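PDB 6KHU: diguanylate cyclase/phosphodiesterase-domain containing protein from Thermotoga maritima MSB8, which is a putative diguanylate cyclase of the GGDEF family, whose active members condense two GTP molecules into the second messenger cyclic di-GMP. Local coordinates for residues 14-19 / 28-33. Sequence-based numbering, arbitrary orientation.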
# COMPACT_ATOMS: atom_id res chain seq x y z
N ARG A 14 -2.92 -12.92 0.05
CA ARG A 14 -2.84 -13.98 -0.95
C ARG A 14 -2.45 -13.43 -2.31
O ARG A 14 -1.56 -13.96 -2.97
CB ARG A 14 -4.18 -14.73 -1.04
CG ARG A 14 -4.07 -16.02 -1.84
CD ARG A 14 -5.36 -16.84 -1.78
NE ARG A 14 -6.40 -16.29 -2.66
CZ ARG A 14 -7.50 -15.70 -2.22
NH1 ARG A 14 -7.71 -15.59 -0.90
NH2 ARG A 14 -8.39 -15.22 -3.09
N LEU A 15 -3.11 -12.34 -2.74
CA LEU A 15 -2.76 -11.72 -4.02
C LEU A 15 -1.32 -11.22 -4.01
O LEU A 15 -0.63 -11.29 -5.04
CB LEU A 15 -3.73 -10.57 -4.34
CG LEU A 15 -5.20 -10.99 -4.53
CD1 LEU A 15 -6.11 -9.78 -4.71
CD2 LEU A 15 -5.37 -11.96 -5.72
N LEU A 16 -0.87 -10.69 -2.87
CA LEU A 16 0.50 -10.22 -2.75
C LEU A 16 1.50 -11.38 -2.87
O LEU A 16 2.54 -11.23 -3.52
CB LEU A 16 0.70 -9.48 -1.43
CG LEU A 16 2.14 -9.04 -1.09
CD1 LEU A 16 2.73 -8.13 -2.17
CD2 LEU A 16 2.15 -8.33 0.26
N SER A 17 1.20 -12.52 -2.25
CA SER A 17 2.12 -13.65 -2.35
C SER A 17 2.17 -14.20 -3.78
O SER A 17 3.23 -14.65 -4.22
CB SER A 17 1.74 -14.75 -1.36
OG SER A 17 0.54 -15.37 -1.79
N TYR A 18 1.05 -14.16 -4.51
CA TYR A 18 1.09 -14.53 -5.92
C TYR A 18 1.97 -13.58 -6.71
O TYR A 18 2.79 -14.01 -7.53
CB TYR A 18 -0.32 -14.54 -6.51
CG TYR A 18 -1.23 -15.62 -5.96
CD1 TYR A 18 -0.70 -16.73 -5.31
CD2 TYR A 18 -2.61 -15.52 -6.09
CE1 TYR A 18 -1.53 -17.71 -4.80
CE2 TYR A 18 -3.45 -16.51 -5.59
CZ TYR A 18 -2.90 -17.60 -4.95
OH TYR A 18 -3.71 -18.59 -4.44
N GLN A 19 1.78 -12.28 -6.51
CA GLN A 19 2.59 -11.30 -7.23
C GLN A 19 4.06 -11.44 -6.88
O GLN A 19 4.93 -11.28 -7.75
CB GLN A 19 2.09 -9.88 -6.93
CG GLN A 19 3.00 -8.78 -7.42
CD GLN A 19 3.28 -8.85 -8.92
OE1 GLN A 19 2.49 -9.37 -9.70
NE2 GLN A 19 4.42 -8.29 -9.32
N THR A 28 10.91 -8.93 -12.36
CA THR A 28 10.28 -7.63 -12.42
C THR A 28 10.08 -7.09 -11.01
O THR A 28 9.69 -7.84 -10.11
CB THR A 28 8.93 -7.70 -13.13
OG1 THR A 28 8.05 -8.54 -12.37
CG2 THR A 28 9.09 -8.27 -14.53
N PRO A 29 10.33 -5.81 -10.78
CA PRO A 29 10.18 -5.26 -9.43
C PRO A 29 8.73 -4.91 -9.14
O PRO A 29 7.89 -4.80 -10.05
CB PRO A 29 11.06 -4.01 -9.47
CG PRO A 29 10.93 -3.54 -10.90
CD PRO A 29 10.69 -4.77 -11.76
N TYR A 30 8.43 -4.77 -7.85
CA TYR A 30 7.17 -4.21 -7.39
C TYR A 30 7.41 -3.56 -6.03
O TYR A 30 8.42 -3.81 -5.38
CB TYR A 30 6.05 -5.26 -7.31
CG TYR A 30 6.22 -6.24 -6.17
CD1 TYR A 30 7.08 -7.33 -6.29
CD2 TYR A 30 5.54 -6.07 -4.96
CE1 TYR A 30 7.26 -8.23 -5.25
CE2 TYR A 30 5.72 -6.97 -3.90
CZ TYR A 30 6.57 -8.05 -4.06
OH TYR A 30 6.76 -8.94 -3.04
N THR A 31 6.46 -2.74 -5.59
CA THR A 31 6.61 -2.01 -4.35
C THR A 31 5.35 -2.13 -3.51
O THR A 31 4.24 -2.07 -4.03
CB THR A 31 6.96 -0.54 -4.63
OG1 THR A 31 8.22 -0.49 -5.32
CG2 THR A 31 7.08 0.26 -3.34
N ILE A 32 5.55 -2.32 -2.20
CA ILE A 32 4.47 -2.40 -1.22
C ILE A 32 4.46 -1.10 -0.42
O ILE A 32 5.51 -0.66 0.07
CB ILE A 32 4.66 -3.60 -0.27
CG1 ILE A 32 4.74 -4.91 -1.06
CG2 ILE A 32 3.53 -3.66 0.74
CD1 ILE A 32 5.16 -6.10 -0.22
N PHE A 33 3.29 -0.50 -0.27
CA PHE A 33 3.12 0.69 0.55
C PHE A 33 2.17 0.35 1.70
O PHE A 33 1.15 -0.32 1.48
CB PHE A 33 2.54 1.89 -0.25
CG PHE A 33 3.39 2.35 -1.41
CD1 PHE A 33 3.37 1.67 -2.61
CD2 PHE A 33 4.17 3.49 -1.31
CE1 PHE A 33 4.13 2.08 -3.68
CE2 PHE A 33 4.94 3.91 -2.38
CZ PHE A 33 4.93 3.20 -3.57
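Arg-14 O, on the turn of helix 9-26 that presents Leu-16 and Gln-19 to Tyr-30 and Ile-32, accepts two hydrogen bonds: one from Ser-17 OG at 2.8 Å and the helical one from Tyr-18 N at 3.0 Å. This is the helix-on-sheet layer of the GGDEF domain of the nucleotide cyclase clan, where helix 9-26 is joined to strand 30-37 by a short loop and packs against it. The local axes run nearly antiparallel, at 156°, and approach to 11.0 Å, so side chains bridge the gap. In Leu-16, with CG anti to the backbone N (chi1 174°), the branch swings from the helix flank toward the strand, bringing CD1 to 3.6 Å from Tyr-30 CE2, obliquely to the ring. Gln-19 passes Tyr-30 in the opposite direction. Its CG lies over one ring face, displaced toward the rim, and its amide plane is turned 85° from the ring, so the amide does not lie flat on it; NE2 instead comes 4.0 Å from Tyr-30 CB. The polar ends find partners along the same helix, Gln-19 OE1 hydrogen-bonding Arg-22 NH2 and Tyr-30 OH hydrogen-bonding His-20 ND1. All four touching residues are buried. Leu-119 of helix 119-130 touches Leu-16, Tyr-30 and Ile-32, while Phe-77 of strand 73-79 meets Leu-16 and Gln-19, carrying the packing onto the adjacent strand. Further along strand 30-37, the side chain of Ile-32 crosses that of Leu-16 at about a right angle, its CD1 set against both leucine methyls, 3.7 Å from Leu-16 CD1 and 3.8 Å from Leu-16 CD2.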